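Local atomic coordinates of E3 ubiquitin-protein ligase HERC2 (Homo sapiens, PDB entry 4L1M), a protein that acts as an E3 ubiquitin ligase of the HECT class, represented here by its first RCC1-like beta-propeller domain, a fold that probably serves protein-protein recognition. Residues Tyr236-Gly240 with Ser282-Gly286; Arg265-Phe270 with Asp315-Ser320; Thr362-Val366 with Ala377-Cys381; Leu24-Gly29 with Ile45-Ala51. All coordinates share one frame; numbering follows the deposited sequence.

Contact 1 (Tyr236-Gly240 with Ser282-Gly286). With SO4 (sulfate ion), chain F.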
loop_
_atom_site.group_PDB
_atom_site.type_symbol
_atom_site.label_atom_id
_atom_site.label_comp_id
_atom_site.label_asym_id
_atom_site.label_seq_id
_atom_site.Cartn_x
_atom_site.Cartn_y
_atom_site.Cartn_z
ATOM N N TYR A 236 -16.211 -0.349 -12.025
ATOM C CA TYR A 236 -15.092 -0.006 -12.925
ATOM C C TYR A 236 -14.258 -1.207 -13.351
ATOM O O TYR A 236 -13.199 -1.042 -13.944
ATOM C CB TYR A 236 -14.200 1.096 -12.323
ATOM C CG TYR A 236 -14.982 2.328 -11.950
ATOM C CD1 TYR A 236 -15.454 3.184 -12.926
ATOM C CD2 TYR A 236 -15.274 2.626 -10.611
ATOM C CE1 TYR A 236 -16.220 4.306 -12.588
ATOM C CE2 TYR A 236 -16.021 3.753 -10.250
ATOM C CZ TYR A 236 -16.493 4.584 -11.238
ATOM O OH TYR A 236 -17.197 5.695 -10.922
ATOM N N GLY A 237 -14.742 -2.413 -13.056
ATOM C CA GLY A 237 -14.034 -3.652 -13.397
ATOM C C GLY A 237 -12.733 -3.887 -12.662
ATOM O O GLY A 237 -11.912 -4.677 -13.098
ATOM N N LYS A 238 -12.542 -3.191 -11.548
ATOM C CA LYS A 238 -11.347 -3.350 -10.737
ATOM C C LYS A 238 -11.098 -4.749 -10.200
ATOM O O LYS A 238 -10.006 -5.011 -9.746
ATOM C CB LYS A 238 -11.328 -2.348 -9.581
ATOM C CG LYS A 238 -12.480 -2.445 -8.582
ATOM C CD LYS A 238 -12.404 -1.268 -7.605
ATOM C CE LYS A 238 -13.481 -1.307 -6.550
ATOM N NZ LYS A 238 -14.813 -0.904 -7.097
ATOM N N LEU A 239 -12.071 -5.651 -10.240
ATOM C CA LEU A 239 -11.849 -7.040 -9.809
ATOM C C LEU A 239 -11.128 -7.832 -10.866
ATOM O O LEU A 239 -10.533 -8.871 -10.555
ATOM C CB LEU A 239 -13.155 -7.768 -9.447
ATOM C CG LEU A 239 -13.930 -7.152 -8.292
ATOM C CD1 LEU A 239 -15.236 -7.906 -8.068
ATOM C CD2 LEU A 239 -13.104 -7.102 -7.000
ATOM N N GLY A 240 -11.172 -7.356 -12.102
ATOM C CA GLY A 240 -10.424 -7.986 -13.201
ATOM C C GLY A 240 -11.131 -9.090 -13.974
ATOM O O GLY A 240 -10.471 -9.831 -14.704
ATOM N N SER A 282 -2.181 -3.054 -14.923
ATOM C CA SER A 282 -3.146 -2.203 -14.204
ATOM C C SER A 282 -4.515 -2.337 -14.839
ATOM O O SER A 282 -4.643 -2.558 -16.049
ATOM C CB SER A 282 -2.703 -0.740 -14.210
ATOM O OG SER A 282 -2.699 -0.215 -15.526
ATOM N N TRP A 283 -5.536 -2.219 -14.004
ATOM C CA TRP A 283 -6.917 -2.273 -14.457
ATOM C C TRP A 283 -7.818 -1.616 -13.418
ATOM O O TRP A 283 -7.377 -1.318 -12.291
ATOM C CB TRP A 283 -7.317 -3.705 -14.731
ATOM C CG TRP A 283 -7.366 -4.570 -13.534
ATOM C CD1 TRP A 283 -8.479 -4.933 -12.853
ATOM C CD2 TRP A 283 -6.270 -5.264 -12.912
ATOM N NE1 TRP A 283 -8.160 -5.787 -11.823
ATOM C CE2 TRP A 283 -6.805 -5.997 -11.828
ATOM C CE3 TRP A 283 -4.898 -5.325 -13.145
ATOM C CZ2 TRP A 283 -6.005 -6.772 -10.969
ATOM C CZ3 TRP A 283 -4.103 -6.088 -12.275
ATOM C CH2 TRP A 283 -4.668 -6.799 -11.209
ATOM N N GLY A 284 -9.061 -1.323 -13.820
ATOM C CA GLY A 284 -9.999 -0.557 -12.996
ATOM C C GLY A 284 -10.377 0.792 -13.591
ATOM O O GLY A 284 -10.445 0.939 -14.811
ATOM N N LYS A 285 -10.640 1.772 -12.730
ATOM C CA LYS A 285 -11.133 3.077 -13.161
ATOM C C LYS A 285 -10.053 3.881 -13.897
ATOM O O LYS A 285 -8.879 3.893 -13.476
ATOM C CB LYS A 285 -11.571 3.855 -11.943
ATOM C CG LYS A 285 -12.355 5.129 -12.209
ATOM C CD LYS A 285 -12.872 5.714 -10.906
ATOM C CE LYS A 285 -13.682 6.974 -11.174
ATOM N NZ LYS A 285 -14.069 7.699 -9.928
ATOM N N GLY A 286 -10.454 4.567 -14.960
ATOM C CA GLY A 286 -9.532 5.179 -15.888
ATOM C C GLY A 286 -9.370 6.680 -15.729
ATOM O O GLY A 286 -8.464 7.264 -16.313
HETATM S S SO4 F . -11.871 8.956 -7.365
HETATM O O1 SO4 F . -10.531 9.112 -6.797
HETATM O O2 SO4 F . -12.801 9.766 -6.539
HETATM O O3 SO4 F . -11.956 9.415 -8.767
HETATM O O4 SO4 F . -12.190 7.510 -7.361
#

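Contact 2 (Arg265-Phe270 with Asp315-Ser320). With SO4 (sulfate ion), chain F.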
loop_
_atom_site.group_PDB
_atom_site.type_symbol
_atom_site.label_atom_id
_atom_site.label_comp_id
_atom_site.label_asym_id
_atom_site.label_seq_id
_atom_site.Cartn_x
_atom_site.Cartn_y
_atom_site.Cartn_z
ATOM N N ARG A 265 -1.237 -4.126 -5.651
ATOM C CA ARG A 265 -1.502 -2.843 -5.025
ATOM C C ARG A 265 -2.872 -2.372 -5.465
ATOM O O ARG A 265 -3.347 -2.765 -6.521
ATOM C CB ARG A 265 -0.449 -1.808 -5.416
ATOM C CG ARG A 265 0.996 -2.208 -5.131
ATOM C CD ARG A 265 1.419 -1.960 -3.703
ATOM N NE ARG A 265 2.831 -2.334 -3.574
ATOM C CZ ARG A 265 3.491 -2.447 -2.422
ATOM N NH1 ARG A 265 2.900 -2.193 -1.249
ATOM N NH2 ARG A 265 4.766 -2.786 -2.440
ATOM N N CYS A 266 -3.491 -1.540 -4.628
ATOM C CA CYS A 266 -4.754 -0.899 -4.920
ATOM C C CYS A 266 -4.577 0.619 -4.819
ATOM O O CYS A 266 -4.038 1.111 -3.850
ATOM C CB CYS A 266 -5.792 -1.317 -3.891
ATOM S SG CYS A 266 -6.296 -3.030 -4.040
ATOM N N GLY A 267 -5.013 1.354 -5.829
ATOM C CA GLY A 267 -5.199 2.795 -5.692
ATOM C C GLY A 267 -6.682 2.981 -5.632
ATOM O O GLY A 267 -7.409 2.005 -5.492
ATOM N N SER A 268 -7.154 4.208 -5.783
ATOM C CA SER A 268 -8.598 4.479 -5.677
ATOM C C SER A 268 -9.337 3.926 -6.877
ATOM O O SER A 268 -9.197 4.423 -7.983
ATOM C CB SER A 268 -8.868 5.981 -5.539
ATOM O OG SER A 268 -10.255 6.220 -5.391
ATOM N N GLN A 269 -10.069 2.845 -6.648
ATOM C CA GLN A 269 -10.896 2.194 -7.664
ATOM C C GLN A 269 -10.108 1.573 -8.803
ATOM O O GLN A 269 -10.661 1.364 -9.889
ATOM C CB GLN A 269 -11.966 3.167 -8.196
ATOM C CG GLN A 269 -12.908 3.729 -7.103
ATOM C CD GLN A 269 -13.789 2.650 -6.486
ATOM O OE1 GLN A 269 -14.550 2.027 -7.189
ATOM N NE2 GLN A 269 -13.645 2.391 -5.209
ATOM N N PHE A 270 -8.834 1.258 -8.570
ATOM C CA PHE A 270 -8.029 0.526 -9.555
ATOM C C PHE A 270 -7.008 -0.378 -8.888
ATOM O O PHE A 270 -6.712 -0.237 -7.714
ATOM C CB PHE A 270 -7.353 1.461 -10.574
ATOM C CG PHE A 270 -6.146 2.203 -10.052
ATOM C CD1 PHE A 270 -6.292 3.359 -9.333
ATOM C CD2 PHE A 270 -4.872 1.778 -10.348
ATOM C CE1 PHE A 270 -5.174 4.076 -8.890
ATOM C CE2 PHE A 270 -3.754 2.486 -9.908
ATOM C CZ PHE A 270 -3.909 3.630 -9.168
ATOM N N ASP A 315 9.308 -2.637 -7.670
ATOM C CA ASP A 315 8.220 -2.226 -6.781
ATOM C C ASP A 315 7.347 -1.157 -7.440
ATOM O O ASP A 315 7.793 -0.404 -8.311
ATOM C CB ASP A 315 8.763 -1.693 -5.430
ATOM C CG ASP A 315 7.645 -1.469 -4.363
ATOM O OD1 ASP A 315 6.578 -2.111 -4.401
ATOM O OD2 ASP A 315 7.837 -0.631 -3.482
ATOM N N VAL A 316 6.094 -1.130 -7.028
ATOM C CA VAL A 316 5.138 -0.129 -7.460
ATOM C C VAL A 316 4.455 0.401 -6.223
ATOM O O VAL A 316 4.126 -0.354 -5.338
ATOM C CB VAL A 316 4.044 -0.728 -8.383
ATOM C CG1 VAL A 316 2.922 0.282 -8.601
ATOM C CG2 VAL A 316 4.643 -1.144 -9.716
ATOM N N ALA A 317 4.242 1.710 -6.180
ATOM C CA ALA A 317 3.556 2.354 -5.057
ATOM C C ALA A 317 2.384 3.131 -5.644
ATOM O O ALA A 317 2.570 3.973 -6.506
ATOM C CB ALA A 317 4.502 3.264 -4.323
ATOM N N ALA A 318 1.184 2.792 -5.202
ATOM C CA ALA A 318 -0.036 3.386 -5.721
ATOM C C ALA A 318 -0.579 4.342 -4.699
ATOM O O ALA A 318 -0.910 3.930 -3.621
ATOM C CB ALA A 318 -1.061 2.301 -6.008
ATOM N N GLY A 319 -0.632 5.626 -5.037
ATOM C CA GLY A 319 -1.323 6.624 -4.235
ATOM C C GLY A 319 -2.790 6.539 -4.584
ATOM O O GLY A 319 -3.223 5.538 -5.129
ATOM N N SER A 320 -3.568 7.571 -4.289
ATOM C CA SER A 320 -5.002 7.552 -4.627
ATOM C C SER A 320 -5.213 7.504 -6.136
ATOM O O SER A 320 -5.855 6.582 -6.646
ATOM C CB SER A 320 -5.688 8.767 -4.055
ATOM O OG SER A 320 -5.583 8.732 -2.650
HETATM S S SO4 F . -11.871 8.956 -7.365
HETATM O O1 SO4 F . -10.531 9.112 -6.797
HETATM O O2 SO4 F . -12.801 9.766 -6.539
HETATM O O3 SO4 F . -11.956 9.415 -8.767
HETATM O O4 SO4 F . -12.190 7.510 -7.361
#

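Contact 3 (Thr362-Val366 with Ala377-Cys381)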
loop_
_atom_site.group_PDB
_atom_site.type_symbol
_atom_site.label_atom_id
_atom_site.label_comp_id
_atom_site.label_asym_id
_atom_site.label_seq_id
_atom_site.Cartn_x
_atom_site.Cartn_y
_atom_site.Cartn_z
ATOM N N THR A 362 20.596 8.620 -10.462
ATOM C CA THR A 362 21.942 8.581 -9.889
ATOM C C THR A 362 22.017 8.442 -8.351
ATOM O O THR A 362 23.109 8.510 -7.780
ATOM C CB THR A 362 22.641 9.878 -10.255
ATOM O OG1 THR A 362 21.892 10.965 -9.700
ATOM C CG2 THR A 362 22.702 10.026 -11.770
ATOM N N LYS A 363 20.872 8.251 -7.692
ATOM C CA LYS A 363 20.779 8.291 -6.209
ATOM C C LYS A 363 20.615 6.927 -5.539
ATOM O O LYS A 363 20.476 6.849 -4.329
ATOM C CB LYS A 363 19.602 9.169 -5.795
ATOM C CG LYS A 363 19.783 10.640 -6.108
ATOM C CD LYS A 363 18.509 11.414 -5.797
ATOM C CE LYS A 363 18.607 12.877 -6.203
ATOM N NZ LYS A 363 19.476 13.668 -5.303
ATOM N N HIS A 364 20.612 5.854 -6.333
ATOM C CA HIS A 364 20.449 4.499 -5.816
ATOM C C HIS A 364 19.228 4.438 -4.912
ATOM O O HIS A 364 19.339 4.136 -3.729
ATOM C CB HIS A 364 21.717 4.044 -5.070
ATOM C CG HIS A 364 22.980 4.238 -5.855
ATOM N ND1 HIS A 364 23.375 3.386 -6.873
ATOM C CD2 HIS A 364 23.922 5.212 -5.795
ATOM C CE1 HIS A 364 24.509 3.821 -7.395
ATOM N NE2 HIS A 364 24.863 4.927 -6.758
ATOM N N ILE A 365 18.072 4.769 -5.471
ATOM C CA ILE A 365 16.821 4.675 -4.728
ATOM C C ILE A 365 16.490 3.207 -4.504
ATOM O O ILE A 365 16.645 2.384 -5.411
ATOM C CB ILE A 365 15.630 5.288 -5.496
ATOM C CG1 ILE A 365 15.866 6.767 -5.786
ATOM C CG2 ILE A 365 14.316 5.093 -4.728
ATOM C CD1 ILE A 365 16.152 7.615 -4.580
ATOM N N VAL A 366 16.020 2.900 -3.298
ATOM C CA VAL A 366 15.610 1.547 -2.944
ATOM C C VAL A 366 14.185 1.476 -2.449
ATOM O O VAL A 366 13.623 0.390 -2.369
ATOM C CB VAL A 366 16.555 0.922 -1.886
ATOM C CG1 VAL A 366 17.994 0.948 -2.387
ATOM C CG2 VAL A 366 16.462 1.641 -0.535
ATOM N N ALA A 377 10.682 9.036 -2.176
ATOM C CA ALA A 377 11.649 8.057 -2.629
ATOM C C ALA A 377 12.881 8.179 -1.755
ATOM O O ALA A 377 13.322 9.302 -1.494
ATOM C CB ALA A 377 12.009 8.300 -4.091
ATOM N N TRP A 378 13.445 7.046 -1.323
ATOM C CA TRP A 378 14.663 7.082 -0.535
ATOM C C TRP A 378 15.743 6.099 -0.979
ATOM O O TRP A 378 15.461 4.997 -1.460
ATOM C CB TRP A 378 14.351 6.886 0.954
ATOM C CG TRP A 378 13.687 5.594 1.284
ATOM C CD1 TRP A 378 14.280 4.454 1.735
ATOM C CD2 TRP A 378 12.277 5.313 1.211
ATOM N NE1 TRP A 378 13.334 3.468 1.923
ATOM C CE2 TRP A 378 12.096 3.975 1.623
ATOM C CE3 TRP A 378 11.158 6.061 0.827
ATOM C CZ2 TRP A 378 10.856 3.371 1.654
ATOM C CZ3 TRP A 378 9.923 5.460 0.851
ATOM C CH2 TRP A 378 9.774 4.119 1.261
ATOM N N SER A 379 16.983 6.514 -0.772
ATOM C CA SER A 379 18.131 5.648 -0.916
ATOM C C SER A 379 18.289 4.842 0.374
ATOM O O SER A 379 17.507 4.989 1.291
ATOM C CB SER A 379 19.398 6.471 -1.174
ATOM O OG SER A 379 19.630 7.377 -0.105
ATOM N N SER A 380 19.303 3.986 0.435
ATOM C CA SER A 380 19.470 3.125 1.595
ATOM C C SER A 380 20.092 3.873 2.768
ATOM O O SER A 380 20.930 4.767 2.567
ATOM C CB SER A 380 20.315 1.922 1.230
ATOM O OG SER A 380 20.787 1.303 2.404
ATOM N N CYS A 381 19.686 3.501 3.985
ATOM C CA CYS A 381 20.251 4.083 5.212
ATOM C C CYS A 381 21.387 3.346 5.879
ATOM O O CYS A 381 21.803 3.774 6.959
ATOM C CB CYS A 381 19.201 4.250 6.285
ATOM S SG CYS A 381 18.560 2.710 6.983
HETATM O O HOH W 1 20.888 3.280 -1.769
#

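Contact 4 (Leu24-Gly29 with Ile45-Ala51)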
loop_
_atom_site.group_PDB
_atom_site.type_symbol
_atom_site.label_atom_id
_atom_site.label_comp_id
_atom_site.label_asym_id
_atom_site.label_seq_id
_atom_site.Cartn_x
_atom_site.Cartn_y
_atom_site.Cartn_z
ATOM N N LEU A 24 24.796 11.254 5.044
ATOM C CA LEU A 24 23.326 11.030 5.108
ATOM C C LEU A 24 22.702 10.342 3.875
ATOM O O LEU A 24 23.014 10.631 2.702
ATOM C CB LEU A 24 22.582 12.347 5.359
ATOM C CG LEU A 24 22.684 12.986 6.741
ATOM C CD1 LEU A 24 21.972 14.331 6.777
ATOM C CD2 LEU A 24 22.102 12.049 7.783
ATOM N N GLN A 25 21.770 9.424 4.189
ATOM C CA GLN A 25 20.770 8.810 3.249
ATOM C C GLN A 25 20.066 9.948 2.509
ATOM O O GLN A 25 20.029 11.034 3.038
ATOM C CB GLN A 25 19.738 8.058 4.098
ATOM C CG GLN A 25 18.476 7.532 3.446
ATOM C CD GLN A 25 17.476 6.995 4.477
ATOM O OE1 GLN A 25 17.274 7.597 5.520
ATOM N NE2 GLN A 25 16.874 5.848 4.194
ATOM N N GLU A 26 19.500 9.705 1.318
ATOM C CA GLU A 26 18.648 10.696 0.657
ATOM C C GLU A 26 17.189 10.282 0.751
ATOM O O GLU A 26 16.839 9.135 0.533
ATOM C CB GLU A 26 19.079 10.934 -0.799
ATOM C CG GLU A 26 20.404 11.702 -0.880
ATOM C CD GLU A 26 20.764 12.172 -2.280
ATOM O OE1 GLU A 26 19.863 12.371 -3.111
ATOM O OE2 GLU A 26 21.968 12.379 -2.560
ATOM N N VAL A 27 16.366 11.236 1.169
ATOM C CA VAL A 27 14.929 11.090 1.217
ATOM C C VAL A 27 14.336 12.275 0.487
ATOM O O VAL A 27 14.395 13.403 0.969
ATOM C CB VAL A 27 14.380 11.080 2.662
ATOM C CG1 VAL A 27 12.886 10.851 2.645
ATOM C CG2 VAL A 27 15.060 10.001 3.484
ATOM N N ILE A 28 13.732 11.993 -0.660
ATOM C CA ILE A 28 13.132 13.011 -1.512
ATOM C C ILE A 28 11.612 12.912 -1.454
ATOM O O ILE A 28 11.053 11.809 -1.465
ATOM C CB ILE A 28 13.523 12.837 -2.985
ATOM C CG1 ILE A 28 14.965 12.385 -3.125
ATOM C CG2 ILE A 28 13.291 14.141 -3.737
ATOM C CD1 ILE A 28 15.972 13.365 -2.574
ATOM N N GLY A 29 10.961 14.073 -1.371
ATOM C CA GLY A 29 9.504 14.156 -1.395
ATOM C C GLY A 29 9.029 15.248 -2.316
ATOM O O GLY A 29 9.755 16.210 -2.587
ATOM N N ILE A 45 11.933 17.785 -3.202
ATOM C CA ILE A 45 12.639 18.399 -2.074
ATOM C C ILE A 45 13.322 17.362 -1.202
ATOM O O ILE A 45 12.815 16.256 -0.991
ATOM C CB ILE A 45 11.756 19.359 -1.264
ATOM C CG1 ILE A 45 10.758 18.616 -0.405
ATOM C CG2 ILE A 45 11.004 20.298 -2.196
ATOM C CD1 ILE A 45 10.301 19.441 0.782
ATOM N N GLN A 46 14.501 17.742 -0.728
ATOM C CA GLN A 46 15.355 16.876 0.060
ATOM C C GLN A 46 14.881 17.006 1.486
ATOM O O GLN A 46 14.905 18.093 2.023
ATOM C CB GLN A 46 16.835 17.335 -0.072
ATOM C CG GLN A 46 17.821 16.575 0.803
ATOM C CD GLN A 46 17.882 15.085 0.500
ATOM O OE1 GLN A 46 17.674 14.225 1.400
ATOM N NE2 GLN A 46 18.170 14.756 -0.771
ATOM N N CYS A 47 14.459 15.909 2.096
ATOM C CA CYS A 47 13.917 15.955 3.452
ATOM C C CYS A 47 14.939 15.548 4.506
ATOM O O CYS A 47 14.875 14.439 5.021
ATOM C CB CYS A 47 12.712 15.010 3.563
ATOM S SG CYS A 47 11.399 15.269 2.362
ATOM N N GLU A 48 15.876 16.422 4.860
ATOM C CA GLU A 48 16.964 15.983 5.743
ATOM C C GLU A 48 16.430 15.554 7.111
ATOM O O GLU A 48 17.014 14.706 7.781
ATOM C CB GLU A 48 18.048 17.052 5.911
ATOM C CG GLU A 48 18.784 17.426 4.630
ATOM C CD GLU A 48 18.211 18.658 3.957
ATOM O OE1 GLU A 48 17.096 19.087 4.346
ATOM O OE2 GLU A 48 18.880 19.207 3.053
ATOM N N GLY A 49 15.327 16.160 7.526
ATOM C CA GLY A 49 14.672 15.789 8.777
ATOM C C GLY A 49 14.352 14.308 8.850
ATOM O O GLY A 49 14.537 13.693 9.886
ATOM N N LEU A 50 13.922 13.734 7.726
ATOM C CA LEU A 50 13.645 12.299 7.624
ATOM C C LEU A 50 14.889 11.429 7.502
ATOM O O LEU A 50 14.920 10.321 8.002
ATOM C CB LEU A 50 12.766 12.029 6.408
ATOM C CG LEU A 50 11.406 12.704 6.415
ATOM C CD1 LEU A 50 10.665 12.385 5.132
ATOM C CD2 LEU A 50 10.577 12.278 7.624
ATOM N N ALA A 51 15.910 11.931 6.825
ATOM C CA ALA A 51 17.132 11.176 6.624
ATOM C C ALA A 51 17.812 10.853 7.957
ATOM O O ALA A 51 18.410 9.778 8.099
ATOM C CB ALA A 51 18.080 11.945 5.717
#

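Contact 1 (Tyr236-Gly240 with Ser282-Gly286)
The aliphatic chain of Lys-285 is laid across one face of the Tyr-236 ring, with CD sitting 3.7 Å from the ring centroid and only 9° off the ring normal, a CH-pi contact. The two side chains run side by side in the same direction: Lys-285 has CG anti to the backbone N (chi1 -169°), and the extended chain carries its CB and CG past the CG/CD1 end of the ring until Lys-285 CE reaches Tyr-236 CZ at 3.7 Å. Beyond the ring, Lys-285 NZ donates to O3 of a sulfate ion at 3.0 Å, an anion also held by Arg-290 and probably picked up from the crystallisation liquor.

At the other end, Trp-283 turns its indole toward the type I turn from Gly-237 to Gly-240. Its NE1 gives a weak, bent bond to Lys-238 O (2.9 Å, 124° at the hydrogen), an oxygen to which Ser-271 OG also donates. Gly-237 O lies at the ring edge, in plane. Between these side chains the backbones come close at Gly-284, which has no side chain: its CA is 3.8 Å from Lys-238 CA.

Lys-238 sends its amine away, to Asp-233 and Gln-269. The contact seats the loop between strands 228-232 and 250-252 of one propeller blade against strand 280-284 of the next, where Trp-283 also packs on strand 270-275.

Contact 2 (Arg265-Phe270 with Asp315-Ser320)
Ser-268 and Ser-320 meet through the backbone at the compact end of this contact: Ser-268 N donates to Ser-320 O at 2.8 Å, nearly straight and on a lone pair in the carbonyl plane. The same oxygen lies in the plane of the Phe-270 ring, 3.4 Å from its edge atom CE1, so the carbonyl is approached by an amide and an aromatic edge. Phe-270 reaches this place by folding back over its own turn, with CG between the backbone N and the carbonyl carbon (chi1 76°), which sets Gly-267 N over one face of the ring. The Gly-267 backbone lies against the Gly-319 carbonyl.

These are the innermost strands of two successive blades of the RCC1-like beta-propeller. Strands 265-267 and 315-318 run in nearly the same direction, 27° apart, with axes 6.7 Å from each other at their closest. Ala-318 fills the interval, its CB 4.2 Å from Arg-265 CB and 3.9 Å from Cys-266 O.

Toward the partly exposed end the packing gives way to charge. The Arg-265 chain, bent at chi2, runs past Val-316 O and forms a salt bridge from NH2 to Asp-315 OD1 at 2.8 Å. The carboxylate is met on its syn side, though its plane and that of the guanidinium are 52° apart. Back at the Ser-268 end, Ser-268 OG lies 3.0 Å from sulfate O4, and Arg-290 holds both this anion and Ser-268 O.

Contact 3 (Thr362-Val366 with Ala377-Cys381)
Ile-365 and Val-366 straddle the carbonyl of Trp-378, each with a methyl close to its oxygen. Ile-365 has CG2 anti to the backbone N, which brings that branch to 3.5 Å from Trp-378 O and on to Ala-377 CB at 4.0 Å. Its other branch curls back so that CD1 rests near the peptide between Trp-378 and Ser-379. Val-366 offers CG2 alone, which lies between its own backbone N and carbonyl carbon; this methyl meets Trp-378 CD1 obliquely at 4.2 Å and extends over the start of Ser-380.

Through the middle runs a well-formed bond, Val-366 N to Trp-378 O, 2.8 Å and 168° at the hydrogen. Further out the chains part, and a water joins them by donating to His-364 O and accepting from Ser-380 N at 2.8 Å. Ser-379 CB faces Lys-363 O at 3.4 Å, while its OG is hydrogen-bonded to the backbone N of Glu-26.

The contact forms the open end of the hairpin of strands 365-370 and 374-379. On the other flank of strand 374-379 lies strand 27-31, and the Trp-378 indole reaches Ile-58 of strand 55-60 in the adjoining blade.

Contact 4 (Leu24-Gly29 with Ile45-Ala51)
This contact is the outer part of the blade that closes the RCC1-like propeller: strand 27-31, from the N-terminal end of the chain, carries the short edge strand 45-46 on one side and C-terminal strand 374-379 on the other. Gly-29 and Ile-45 form an antiparallel hydrogen-bonded pair, Gly-29 N to Ile-45 O and Ile-45 N to Gly-29 O, followed by the non-hydrogen-bonded pair Ile-28 and Gln-46. One step on, Cys-47 N donates to Val-27 O at 2.7 Å.

Cys-47 is also the N-cap of helix 48-51, and its carbonyl receives both Leu-50 N and Ala-51 N. The short helix presents an apolar side to Val-27, whose two methyls share the work. CG1, anti to the backbone N (chi1 -177°), meets Leu-50 CD1 at 3.7 Å, the two side chains crossing at about a right angle; CG2 covers Ala-51 CA at 3.9 Å. Leu-50 also packs on Phe-65 and Ile-67 of strand 64-69, while Ala-51 CB packs on Gln-25 O at 3.4 Å.

On the Ile-28 side of the sheet, Gln-46 lies back over the neighbouring strand. Its chain bends at chi2 (61°), bringing the amide above the backbone, with NE2 beside Ile-28 CD1. The Glu-26 carboxylate, perpendicular to that amide, is paired instead with Lys-363. At the other end of the amide, Gln-46 OE1 accepts Val-27 N at 3.3 Å, with the donor tilted 24° from the carbonyl plane.

In the fold
Along the chain contact 4 comes first and contact 3 last, while contacts 1 and 2 interleave their segments between them. Contacts 3 and 4, with centres about 10 Å apart, share one four-stranded sheet and touch directly, strands 27-31 and 374-379 being neighbours in it. That sheet combines strands from both ends of the chain, the closure by which a propeller ring is locked. Contacts 1 and 2, with centres about 11 Å apart, touch one sulfate; contact 1 joins the blade containing strands 261-267 and 280-284 to the preceding one, contact 2 to the following one. The centres of contacts 1 and 4 are about 34 Å apart, on opposite sides of the chain's centre; contact 2 lies nearest that centre.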